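Local structure of beta-agarase B (Zobellia galactanivorans, 4ATF) at residues R116-N121 / K196-F201; D127-S132 / D256-T261; D143-D148 / E262-R267. The protein cleaves the beta-1,4-linkages of agarose at random, retaining the anomeric configuration, as a family 16 glycoside hydrolase. The protein carries 1 engineered substitution. All coordinates share one frame; numbering follows the deposited sequence.

Contact 1: residues R116-N121 / K196-F201; sequences RAKVMN and KEFHRF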
loop_
_atom_site.group_PDB
_atom_site.type_symbol
_atom_site.label_atom_id
_atom_site.label_comp_id
_atom_site.label_asym_id
_atom_site.label_seq_id
_atom_site.Cartn_x
_atom_site.Cartn_y
_atom_site.Cartn_z
ATOM N N ARG A 116 -6.839 -7.812 5.013
ATOM C CA ARG A 116 -8.218 -7.847 4.618
ATOM C C ARG A 116 -8.760 -6.387 4.743
ATOM O O ARG A 116 -8.816 -5.806 5.859
ATOM C CB ARG A 116 -9.007 -8.860 5.475
ATOM C CG ARG A 116 -10.549 -8.868 5.179
ATOM C CD ARG A 116 -11.296 -9.962 5.939
ATOM N NE ARG A 116 -12.642 -10.206 5.302
ATOM C CZ ARG A 116 -13.777 -9.669 5.713
ATOM N NH1 ARG A 116 -13.791 -8.863 6.785
ATOM N NH2 ARG A 116 -14.921 -9.931 5.075
ATOM N N ALA A 117 -9.114 -5.770 3.608
ATOM C CA ALA A 117 -9.366 -4.333 3.602
ATOM C C ALA A 117 -10.478 -3.987 2.650
ATOM O O ALA A 117 -10.794 -4.754 1.687
ATOM C CB ALA A 117 -8.021 -3.520 3.187
ATOM N N LYS A 118 -11.047 -2.812 2.836
ATOM C CA LYS A 118 -12.122 -2.309 1.974
ATOM C C LYS A 118 -11.722 -0.970 1.343
ATOM O O LYS A 118 -11.685 0.077 2.006
ATOM C CB LYS A 118 -13.430 -2.194 2.776
ATOM C CG LYS A 118 -14.661 -1.809 1.964
ATOM C CD LYS A 118 -15.892 -1.781 2.923
ATOM C CE LYS A 118 -16.925 -0.911 2.337
ATOM N NZ LYS A 118 -17.755 -1.893 1.694
ATOM N N VAL A 119 -11.415 -1.027 0.050
ATOM C CA VAL A 119 -10.947 0.154 -0.732
ATOM C C VAL A 119 -12.023 1.255 -0.596
ATOM O O VAL A 119 -13.255 0.939 -0.653
ATOM C CB VAL A 119 -10.767 -0.263 -2.234
ATOM C CG1 VAL A 119 -10.440 0.963 -3.160
ATOM C CG2 VAL A 119 -9.635 -1.342 -2.321
ATOM N N MET A 120 -11.615 2.514 -0.401
ATOM C CA MET A 120 -12.579 3.625 -0.316
ATOM C C MET A 120 -13.360 3.915 -1.605
ATOM O O MET A 120 -12.808 3.805 -2.706
ATOM C CB MET A 120 -11.842 4.932 0.005
ATOM C CG MET A 120 -11.098 4.882 1.321
ATOM S SD MET A 120 -10.428 6.540 1.771
ATOM C CE MET A 120 -9.178 6.727 0.441
ATOM N N ASN A 121 -14.599 4.403 -1.461
ATOM C CA ASN A 121 -15.343 4.961 -2.582
ATOM C C ASN A 121 -14.914 6.439 -2.747
ATOM O O ASN A 121 -15.721 7.353 -2.554
ATOM C CB ASN A 121 -16.847 4.869 -2.281
ATOM C CG ASN A 121 -17.709 5.257 -3.485
ATOM O OD1 ASN A 121 -17.214 5.478 -4.600
ATOM N ND2 ASN A 121 -19.002 5.384 -3.246
ATOM N N LYS A 196 -16.915 -2.246 -2.845
ATOM C CA LYS A 196 -18.174 -2.789 -2.343
ATOM C C LYS A 196 -17.971 -3.717 -1.146
ATOM O O LYS A 196 -18.909 -3.881 -0.378
ATOM C CB LYS A 196 -18.947 -3.523 -3.449
ATOM C CG LYS A 196 -19.442 -2.589 -4.577
ATOM C CD LYS A 196 -20.390 -3.304 -5.503
ATOM C CE LYS A 196 -21.420 -2.295 -6.072
ATOM N NZ LYS A 196 -20.917 -1.659 -7.222
ATOM N N GLU A 197 -16.791 -4.329 -0.991
ATOM C CA GLU A 197 -16.614 -5.407 0.031
ATOM C C GLU A 197 -15.203 -5.436 0.561
ATOM O O GLU A 197 -14.321 -4.883 -0.064
ATOM C CB GLU A 197 -16.933 -6.829 -0.551
ATOM C CG GLU A 197 -18.265 -6.995 -1.187
ATOM C CD GLU A 197 -19.428 -7.045 -0.244
ATOM O OE1 GLU A 197 -19.283 -7.054 1.005
ATOM O OE2 GLU A 197 -20.535 -7.134 -0.776
ATOM N N PHE A 198 -15.003 -6.030 1.736
ATOM C CA PHE A 198 -13.656 -6.429 2.122
ATOM C C PHE A 198 -13.116 -7.509 1.221
ATOM O O PHE A 198 -13.829 -8.483 0.896
ATOM C CB PHE A 198 -13.628 -6.926 3.604
ATOM C CG PHE A 198 -13.750 -5.772 4.604
ATOM C CD1 PHE A 198 -15.045 -5.289 4.978
ATOM C CD2 PHE A 198 -12.602 -5.132 5.122
ATOM C CE1 PHE A 198 -15.201 -4.195 5.849
ATOM C CE2 PHE A 198 -12.755 -4.077 6.022
ATOM C CZ PHE A 198 -14.035 -3.586 6.364
ATOM N N HIS A 199 -11.844 -7.381 0.859
ATOM C CA HIS A 199 -11.133 -8.438 0.133
ATOM C C HIS A 199 -9.772 -8.661 0.791
ATOM O O HIS A 199 -9.259 -7.828 1.595
ATOM C CB HIS A 199 -10.925 -7.994 -1.347
ATOM C CG HIS A 199 -12.208 -7.886 -2.125
ATOM N ND1 HIS A 199 -12.785 -8.965 -2.778
ATOM C CD2 HIS A 199 -13.026 -6.842 -2.349
ATOM C CE1 HIS A 199 -13.910 -8.586 -3.362
ATOM N NE2 HIS A 199 -14.078 -7.294 -3.122
ATOM N N ARG A 200 -9.154 -9.773 0.446
ATOM C CA ARG A 200 -7.838 -10.112 0.994
ATOM C C ARG A 200 -6.784 -9.858 -0.071
ATOM O O ARG A 200 -6.804 -10.522 -1.119
ATOM C CB ARG A 200 -7.802 -11.609 1.363
ATOM C CG ARG A 200 -8.586 -11.954 2.649
ATOM C CD ARG A 200 -8.041 -13.241 3.216
ATOM N NE ARG A 200 -8.559 -14.282 2.499
ATOM C CZ ARG A 200 -7.969 -15.346 1.977
ATOM N NH1 ARG A 200 -6.635 -15.621 1.922
ATOM N NH2 ARG A 200 -8.855 -16.123 1.438
ATOM N N PHE A 201 -5.848 -8.952 0.196
ATOM C CA PHE A 201 -4.767 -8.633 -0.708
ATOM C C PHE A 201 -3.439 -9.057 -0.048
ATOM O O PHE A 201 -3.106 -8.552 1.029
ATOM C CB PHE A 201 -4.758 -7.096 -0.937
ATOM C CG PHE A 201 -6.064 -6.561 -1.435
ATOM C CD1 PHE A 201 -6.389 -6.644 -2.783
ATOM C CD2 PHE A 201 -6.979 -6.007 -0.547
ATOM C CE1 PHE A 201 -7.623 -6.144 -3.294
ATOM C CE2 PHE A 201 -8.229 -5.484 -0.971
ATOM C CZ PHE A 201 -8.569 -5.512 -2.387
HETATM O O HOH W 1 -11.702 -3.797 -1.071
#
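Lys118 lies across the ring of Phe198 in the GH16 beta-sandwich, where the end of strand 111-118 pairs with the start of the antiparallel strand 199-207. Lys118 CB sits almost over the middle of the ring, 3.7 Å from the Phe198 centroid and 7° off the ring normal, a CH-pi contact. CG passes the carbonyl of Glu197, CD returns to the ring near Phe198 CE1, and a bend at the last torsion brings NZ to 3.1 Å from Lys196 O. NZ has a weak hydrogen bond to Asn195 O. Arg116 reaches Phe198 from the other side of CB. Its CG is anti to the backbone N (chi1 175°) and the chain is extended as far as NE, where the last torsion turns the guanidinium face against Phe198 CB, 3.5 Å from Arg116 CZ. Its NH1 forms a salt bridge with Asp297. An alanine in place of Phe198 would probably leave Lys118 CB and CD without the surface they lie on. Beneath these side chains, Ala117 and His199 form a hydrogen-bonded pair, N to O 2.9 Å each way. Beyond it, a water accepts from Val119 N at 3.0 Å and lies equally close to Glu197 O.

Contact 2: residues D127-S132 / D256-T261; sequences DVWLLS and DIIINT. With GAL (beta-D-galactopyranose), chain E; AAL (3,6-anhydro-alpha-L-galactopyranose), chain B.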
loop_
_atom_site.group_PDB
_atom_site.type_symbol
_atom_site.label_atom_id
_atom_site.label_comp_id
_atom_site.label_asym_id
_atom_site.label_seq_id
_atom_site.Cartn_x
_atom_site.Cartn_y
_atom_site.Cartn_z
ATOM N N ASP A 127 -4.014 2.463 0.436
ATOM C CA ASP A 127 -2.684 1.836 0.287
ATOM C C ASP A 127 -2.314 0.932 1.461
ATOM O O ASP A 127 -2.466 1.341 2.638
ATOM C CB ASP A 127 -1.615 2.944 0.246
ATOM C CG ASP A 127 -1.773 3.864 -0.949
ATOM O OD1 ASP A 127 -2.022 3.326 -2.044
ATOM O OD2 ASP A 127 -1.661 5.132 -0.782
ATOM N N VAL A 128 -1.728 -0.236 1.150
ATOM C CA VAL A 128 -0.982 -1.042 2.107
ATOM C C VAL A 128 0.310 -1.375 1.372
ATOM O O VAL A 128 0.283 -1.998 0.296
ATOM C CB VAL A 128 -1.724 -2.378 2.430
ATOM C CG1 VAL A 128 -0.892 -3.284 3.362
ATOM C CG2 VAL A 128 -3.106 -2.084 3.066
ATOM N N TRP A 129 1.455 -1.009 1.951
ATOM C CA TRP A 129 2.728 -1.135 1.235
ATOM C C TRP A 129 3.917 -1.365 2.161
ATOM O O TRP A 129 3.766 -1.233 3.426
ATOM C CB TRP A 129 2.912 0.065 0.273
ATOM C CG TRP A 129 2.787 1.439 0.830
ATOM C CD1 TRP A 129 1.701 2.002 1.498
ATOM C CD2 TRP A 129 3.788 2.459 0.754
ATOM N NE1 TRP A 129 1.989 3.318 1.813
ATOM C CE2 TRP A 129 3.258 3.624 1.356
ATOM C CE3 TRP A 129 5.092 2.505 0.173
ATOM C CZ2 TRP A 129 3.989 4.825 1.447
ATOM C CZ3 TRP A 129 5.819 3.717 0.235
ATOM C CH2 TRP A 129 5.255 4.870 0.882
ATOM N N LEU A 130 5.085 -1.720 1.582
ATOM C CA LEU A 130 6.326 -2.000 2.348
ATOM C C LEU A 130 7.378 -1.043 1.824
ATOM O O LEU A 130 7.462 -0.832 0.576
ATOM C CB LEU A 130 6.849 -3.431 2.090
ATOM C CG LEU A 130 5.781 -4.514 2.347
ATOM C CD1 LEU A 130 6.424 -5.893 1.983
ATOM C CD2 LEU A 130 5.252 -4.494 3.809
ATOM N N LEU A 131 8.196 -0.464 2.704
ATOM C CA LEU A 131 9.197 0.567 2.214
ATOM C C LEU A 131 10.463 0.398 3.048
ATOM O O LEU A 131 10.359 0.388 4.290
ATOM C CB LEU A 131 8.644 1.998 2.401
ATOM C CG LEU A 131 9.545 3.147 1.966
ATOM C CD1 LEU A 131 9.704 3.025 0.444
ATOM C CD2 LEU A 131 8.870 4.501 2.336
ATOM N N SER A 132 11.649 0.246 2.415
ATOM C CA SER A 132 12.882 0.148 3.188
ATOM C C SER A 132 13.176 1.452 3.975
ATOM O O SER A 132 12.702 2.530 3.603
ATOM C CB SER A 132 14.087 -0.223 2.255
ATOM O OG SER A 132 14.316 0.863 1.324
ATOM N N ASP A 256 9.570 -1.460 6.463
ATOM C CA ASP A 256 8.453 -1.027 7.275
ATOM C C ASP A 256 7.119 -1.363 6.546
ATOM O O ASP A 256 7.028 -1.300 5.316
ATOM C CB ASP A 256 8.481 0.533 7.398
ATOM C CG ASP A 256 9.676 1.066 8.240
ATOM O OD1 ASP A 256 10.234 0.356 9.124
ATOM O OD2 ASP A 256 10.054 2.247 8.031
ATOM N N ILE A 257 6.069 -1.684 7.299
ATOM C CA ILE A 257 4.757 -1.876 6.719
ATOM C C ILE A 257 4.056 -0.540 6.881
ATOM O O ILE A 257 4.088 0.042 7.973
ATOM C CB ILE A 257 3.978 -2.968 7.492
ATOM C CG1 ILE A 257 4.737 -4.319 7.482
ATOM C CG2 ILE A 257 2.500 -3.050 6.939
ATOM C CD1 ILE A 257 4.052 -5.379 8.444
ATOM N N ILE A 258 3.476 -0.006 5.816
ATOM C CA ILE A 258 2.825 1.333 5.899
ATOM C C ILE A 258 1.365 1.130 5.416
ATOM O O ILE A 258 1.141 0.419 4.420
ATOM C CB ILE A 258 3.568 2.372 4.992
ATOM C CG1 ILE A 258 5.076 2.428 5.392
ATOM C CG2 ILE A 258 2.855 3.734 4.981
ATOM C CD1 ILE A 258 5.901 3.473 4.607
ATOM N N ILE A 259 0.387 1.717 6.154
ATOM C CA ILE A 259 -1.022 1.715 5.737
ATOM C C ILE A 259 -1.455 3.188 5.693
ATOM O O ILE A 259 -1.326 3.879 6.705
ATOM C CB ILE A 259 -1.896 0.892 6.742
ATOM C CG1 ILE A 259 -1.332 -0.535 6.851
ATOM C CG2 ILE A 259 -3.416 0.958 6.283
ATOM C CD1 ILE A 259 -2.108 -1.491 7.805
ATOM N N ASN A 260 -2.001 3.677 4.573
ATOM C CA ASN A 260 -2.373 5.064 4.484
ATOM C C ASN A 260 -3.372 5.292 3.397
ATOM O O ASN A 260 -3.812 4.342 2.722
ATOM C CB ASN A 260 -1.115 6.010 4.337
ATOM C CG ASN A 260 -0.469 5.985 2.924
ATOM O OD1 ASN A 260 -1.123 5.740 1.931
ATOM N ND2 ASN A 260 0.827 6.294 2.852
ATOM N N THR A 261 -3.792 6.559 3.272
ATOM C CA THR A 261 -4.443 7.040 2.044
ATOM C C THR A 261 -3.591 8.185 1.549
ATOM O O THR A 261 -2.819 8.763 2.362
ATOM C CB THR A 261 -5.951 7.427 2.225
ATOM O OG1 THR A 261 -6.069 8.576 3.085
ATOM C CG2 THR A 261 -6.730 6.236 2.876
HETATM C C1 GAL E . 3.785 3.745 -4.370
HETATM C C2 GAL E . 4.659 4.991 -4.384
HETATM C C3 GAL E . 4.977 5.610 -3.019
HETATM C C4 GAL E . 3.620 5.864 -2.333
HETATM C C5 GAL E . 2.779 4.554 -2.362
HETATM C C6 GAL E . 1.445 4.659 -1.602
HETATM O O2 GAL E . 5.870 4.552 -4.926
HETATM O O3 GAL E . 5.671 6.831 -3.329
HETATM O O4 GAL E . 2.954 6.851 -3.075
HETATM O O5 GAL E . 2.580 3.986 -3.664
HETATM O O6 GAL E . 0.883 3.347 -1.683
HETATM C C1 AAL B . 7.033 6.892 -2.855
HETATM C C2 AAL B . 7.684 8.173 -3.456
HETATM C C3 AAL B . 8.944 8.523 -2.598
HETATM C C4 AAL B . 8.727 8.658 -1.135
HETATM C C5 AAL B . 8.267 7.265 -0.770
HETATM C C6 AAL B . 9.434 6.465 -1.413
HETATM O O2 AAL B . 6.746 9.246 -3.410
HETATM O O3 AAL B . 9.816 7.333 -2.530
HETATM O O4 AAL B . 9.774 9.075 -0.307
HETATM O O5 AAL B . 6.996 6.883 -1.364
#
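Trp129 lays one face of its indole under the galactose and the other over Ile258. Galactose C5 stands 3.7 Å above the ring plane, near its centre. On the opposite face, Ile258 CB makes a CH-pi contact with the five-membered ring, 3.9 Å from the centroid, and Ile258 CG2 comes to 3.3 Å from Trp129 NE1. The indole is turned this way because CG sits between the backbone N and the carbonyl carbon (chi1 53°). Its far end, CH2, lies 3.5 Å from O5 of the anhydrogalactose. Leu131 CD1 touches C6 of that sugar, while Leu131 CB packs on Ile258 CD1 at 3.8 Å. On the other side of the sheet, Leu130 and Ile257 run alongside each other in the same direction, and Leu130 CD2 is 3.7 Å from Ile257 CG1. Paired backbone hydrogen bonds join Asp127 to Asn260, Trp129 to Ile258 and Leu131 to Asp256. The Ile258 N to Trp129 O bond is short, 2.7 Å. Asp256 hydrogen-bonds His60, a substrate-binding residue, and forms a salt bridge with Arg106. A sugar ring resting on a tryptophan face, borne by antiparallel strands, is characteristic of the substrate cleft of a GH16 jelly-roll.

Contact 3: residues D143-D148 / E262-R267; sequences DAYGAD and EDQTWR. Engineered in segment 143-148: Asp143 (natural residue Glu). With GAL (beta-D-galactopyranose), chain E.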
loop_
_atom_site.group_PDB
_atom_site.type_symbol
_atom_site.label_atom_id
_atom_site.label_comp_id
_atom_site.label_asym_id
_atom_site.label_seq_id
_atom_site.Cartn_x
_atom_site.Cartn_y
_atom_site.Cartn_z
ATOM N N ASP A 143 -2.903 -1.004 -3.772
ATOM C CA ASP A 143 -2.816 0.402 -4.166
ATOM C C ASP A 143 -3.997 0.579 -5.129
ATOM O O ASP A 143 -4.006 0.031 -6.265
ATOM C CB ASP A 143 -1.441 0.726 -4.827
ATOM C CG ASP A 143 -1.429 2.130 -5.546
ATOM O OD1 ASP A 143 -1.975 3.143 -5.110
ATOM O OD2 ASP A 143 -0.800 2.253 -6.578
ATOM N N ALA A 144 -5.059 1.228 -4.654
ATOM C CA ALA A 144 -6.332 1.270 -5.436
ATOM C C ALA A 144 -7.029 2.591 -5.256
ATOM O O ALA A 144 -6.997 3.153 -4.156
ATOM C CB ALA A 144 -7.311 0.074 -4.970
ATOM N N TYR A 145 -7.689 3.046 -6.323
ATOM C CA TYR A 145 -8.438 4.317 -6.388
ATOM C C TYR A 145 -9.883 3.858 -6.565
ATOM O O TYR A 145 -10.322 3.582 -7.683
ATOM C CB TYR A 145 -7.940 5.174 -7.594
ATOM C CG TYR A 145 -6.436 5.352 -7.535
ATOM C CD1 TYR A 145 -5.582 4.399 -8.106
ATOM C CD2 TYR A 145 -5.829 6.427 -6.831
ATOM C CE1 TYR A 145 -4.190 4.509 -8.031
ATOM C CE2 TYR A 145 -4.380 6.539 -6.777
ATOM C CZ TYR A 145 -3.599 5.580 -7.377
ATOM O OH TYR A 145 -2.192 5.616 -7.330
ATOM N N GLY A 146 -10.647 3.735 -5.478
ATOM C CA GLY A 146 -11.927 3.019 -5.568
ATOM C C GLY A 146 -13.205 3.703 -6.061
ATOM O O GLY A 146 -14.213 3.006 -6.248
ATOM N N ALA A 147 -13.210 5.032 -6.242
ATOM C CA ALA A 147 -14.493 5.766 -6.453
ATOM C C ALA A 147 -15.323 5.235 -7.632
ATOM O O ALA A 147 -14.754 4.950 -8.720
ATOM C CB ALA A 147 -14.260 7.283 -6.677
ATOM N N ASP A 148 -16.647 5.158 -7.449
ATOM C CA ASP A 148 -17.529 4.900 -8.617
ATOM C C ASP A 148 -17.524 6.094 -9.601
ATOM O O ASP A 148 -17.659 5.903 -10.825
ATOM C CB ASP A 148 -18.967 4.711 -8.138
ATOM C CG ASP A 148 -19.129 3.402 -7.285
ATOM O OD1 ASP A 148 -18.379 2.397 -7.556
ATOM O OD2 ASP A 148 -20.018 3.376 -6.390
ATOM N N GLU A 262 -3.742 8.549 0.258
ATOM C CA GLU A 262 -2.869 9.588 -0.378
ATOM C C GLU A 262 -3.619 10.278 -1.492
ATOM O O GLU A 262 -4.343 9.623 -2.263
ATOM C CB GLU A 262 -1.568 9.026 -1.053
ATOM C CG GLU A 262 -0.522 8.521 -0.118
ATOM C CD GLU A 262 0.735 7.903 -0.832
ATOM O OE1 GLU A 262 0.834 7.925 -2.067
ATOM O OE2 GLU A 262 1.589 7.299 -0.148
ATOM N N ASP A 263 -3.414 11.583 -1.622
ATOM C CA ASP A 263 -3.695 12.231 -2.889
ATOM C C ASP A 263 -2.350 12.283 -3.660
ATOM O O ASP A 263 -1.387 12.832 -3.144
ATOM C CB ASP A 263 -4.193 13.673 -2.649
ATOM C CG ASP A 263 -4.345 14.435 -3.941
ATOM O OD1 ASP A 263 -3.345 15.106 -4.364
ATOM O OD2 ASP A 263 -5.483 14.404 -4.500
ATOM N N GLN A 264 -2.279 11.760 -4.883
ATOM C CA GLN A 264 -1.024 11.816 -5.619
ATOM C C GLN A 264 -1.029 12.941 -6.712
ATOM O O GLN A 264 -2.067 13.248 -7.296
ATOM C CB GLN A 264 -0.788 10.438 -6.217
ATOM C CG GLN A 264 -0.489 9.502 -5.084
ATOM C CD GLN A 264 -0.829 8.065 -5.316
ATOM O OE1 GLN A 264 -0.617 7.185 -4.420
ATOM N NE2 GLN A 264 -1.292 7.758 -6.494
ATOM N N THR A 265 0.153 13.543 -6.947
ATOM C CA THR A 265 0.282 14.635 -7.935
ATOM C C THR A 265 -0.195 14.262 -9.362
ATOM O O THR A 265 -0.842 15.052 -10.061
ATOM C CB THR A 265 1.734 15.193 -8.012
ATOM O OG1 THR A 265 2.131 15.568 -6.696
ATOM C CG2 THR A 265 1.780 16.481 -8.920
ATOM N N TRP A 266 0.076 13.048 -9.804
ATOM C CA TRP A 266 -0.335 12.707 -11.185
ATOM C C TRP A 266 -1.885 12.703 -11.355
ATOM O O TRP A 266 -2.380 12.734 -12.503
ATOM C CB TRP A 266 0.268 11.353 -11.623
ATOM C CG TRP A 266 -0.286 10.092 -10.957
ATOM C CD1 TRP A 266 0.063 9.589 -9.744
ATOM C CD2 TRP A 266 -1.289 9.194 -11.481
ATOM N NE1 TRP A 266 -0.676 8.418 -9.451
ATOM C CE2 TRP A 266 -1.484 8.147 -10.514
ATOM C CE3 TRP A 266 -2.020 9.153 -12.670
ATOM C CZ2 TRP A 266 -2.355 7.095 -10.704
ATOM C CZ3 TRP A 266 -2.926 8.080 -12.866
ATOM C CH2 TRP A 266 -3.086 7.064 -11.877
ATOM N N ARG A 267 -2.605 12.665 -10.208
ATOM C CA ARG A 267 -4.092 12.624 -10.150
ATOM C C ARG A 267 -4.626 14.025 -9.901
ATOM O O ARG A 267 -5.507 14.453 -10.633
ATOM C CB ARG A 267 -4.641 11.681 -9.027
ATOM C CG ARG A 267 -4.291 10.155 -9.014
ATOM C CD ARG A 267 -5.359 9.438 -8.048
ATOM N NE ARG A 267 -6.002 8.860 -9.085
ATOM C CZ ARG A 267 -7.223 8.512 -9.350
ATOM N NH1 ARG A 267 -7.196 7.982 -10.544
ATOM N NH2 ARG A 267 -8.353 8.562 -8.591
HETATM C C1 GAL E . 3.785 3.745 -4.370
HETATM C C2 GAL E . 4.659 4.991 -4.384
HETATM C C3 GAL E . 4.977 5.610 -3.019
HETATM C C4 GAL E . 3.620 5.864 -2.333
HETATM C C5 GAL E . 2.779 4.554 -2.362
HETATM C C6 GAL E . 1.445 4.659 -1.602
HETATM O O2 GAL E . 5.870 4.552 -4.926
HETATM O O3 GAL E . 5.671 6.831 -3.329
HETATM O O4 GAL E . 2.954 6.851 -3.075
HETATM O O5 GAL E . 2.580 3.986 -3.664
HETATM O O6 GAL E . 0.883 3.347 -1.683
#
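Tyr145 stands between three side chains of 262-267, each turned differently against its ring. Trp266 presents its edge to the tyrosine face in an offset edge-to-face pair, planes at 85° and centroids 5.7 Å apart. Trp266 CZ2 comes to 3.9 Å from Tyr145 CZ. The indole reaches there because Trp266 CG lies between its own backbone N and carbonyl carbon. Arg267 approaches differently. Its CD and NE each lie 3.3 Å from Tyr145 CD2, and its guanidinium is inclined 37° to the ring, one face toward that carbon. A bend at the third torsion brings CD and NE over to Tyr145 CD2. The guanidinium has other partners too: NH2 donates to Thr123 O, and Phe160 makes a cation-pi contact. The amide of Gln264 comes in at the edge of the tyrosine, near the hydroxyl, its plane 78° from the ring. Gln264 is also the N-cap residue of the short helix 265-268, and its backbone O accepts from Arg267 N. Glu262 points from the same segment to the sugar, where its OE1 accepts a 2.6 Å hydrogen bond from galactose O4. Asp143, engineered from glutamate at the position assigned by similarity to the proton donor, turns its OD2 to His165. Asp143, Tyr145, Glu262, Gln264 and Trp266 line part of the agarose-binding cleft of a GH16 enzyme, near the end of the strand that carries the probable catalytic residues.

How the contacts relate
The three contacts lie 15 to 16 Å apart between centres, all in the GH16 catalytic domain. Along the chain the first segments come in the order 116-121, 127-132, 143-148, and the second segments follow in the same order, so all three connections cross. Strands 125-132 and 137-145 are neighbours, which puts contacts 2 and 3 along one cleft. Both touch the same galactose, and Asp127 OD1 lies 3.1 Å from OD1 of the engineered Asp143. Contact 1, further from the sugar, reaches contact 2 through Met120 on Thr261, and contact 3 through Val119 on Gly146 and a probable hydrogen bond from Asp148 N to Asn121 OD1. Contacts 2 and 3 thus line the cleft, while contact 1 packs against both.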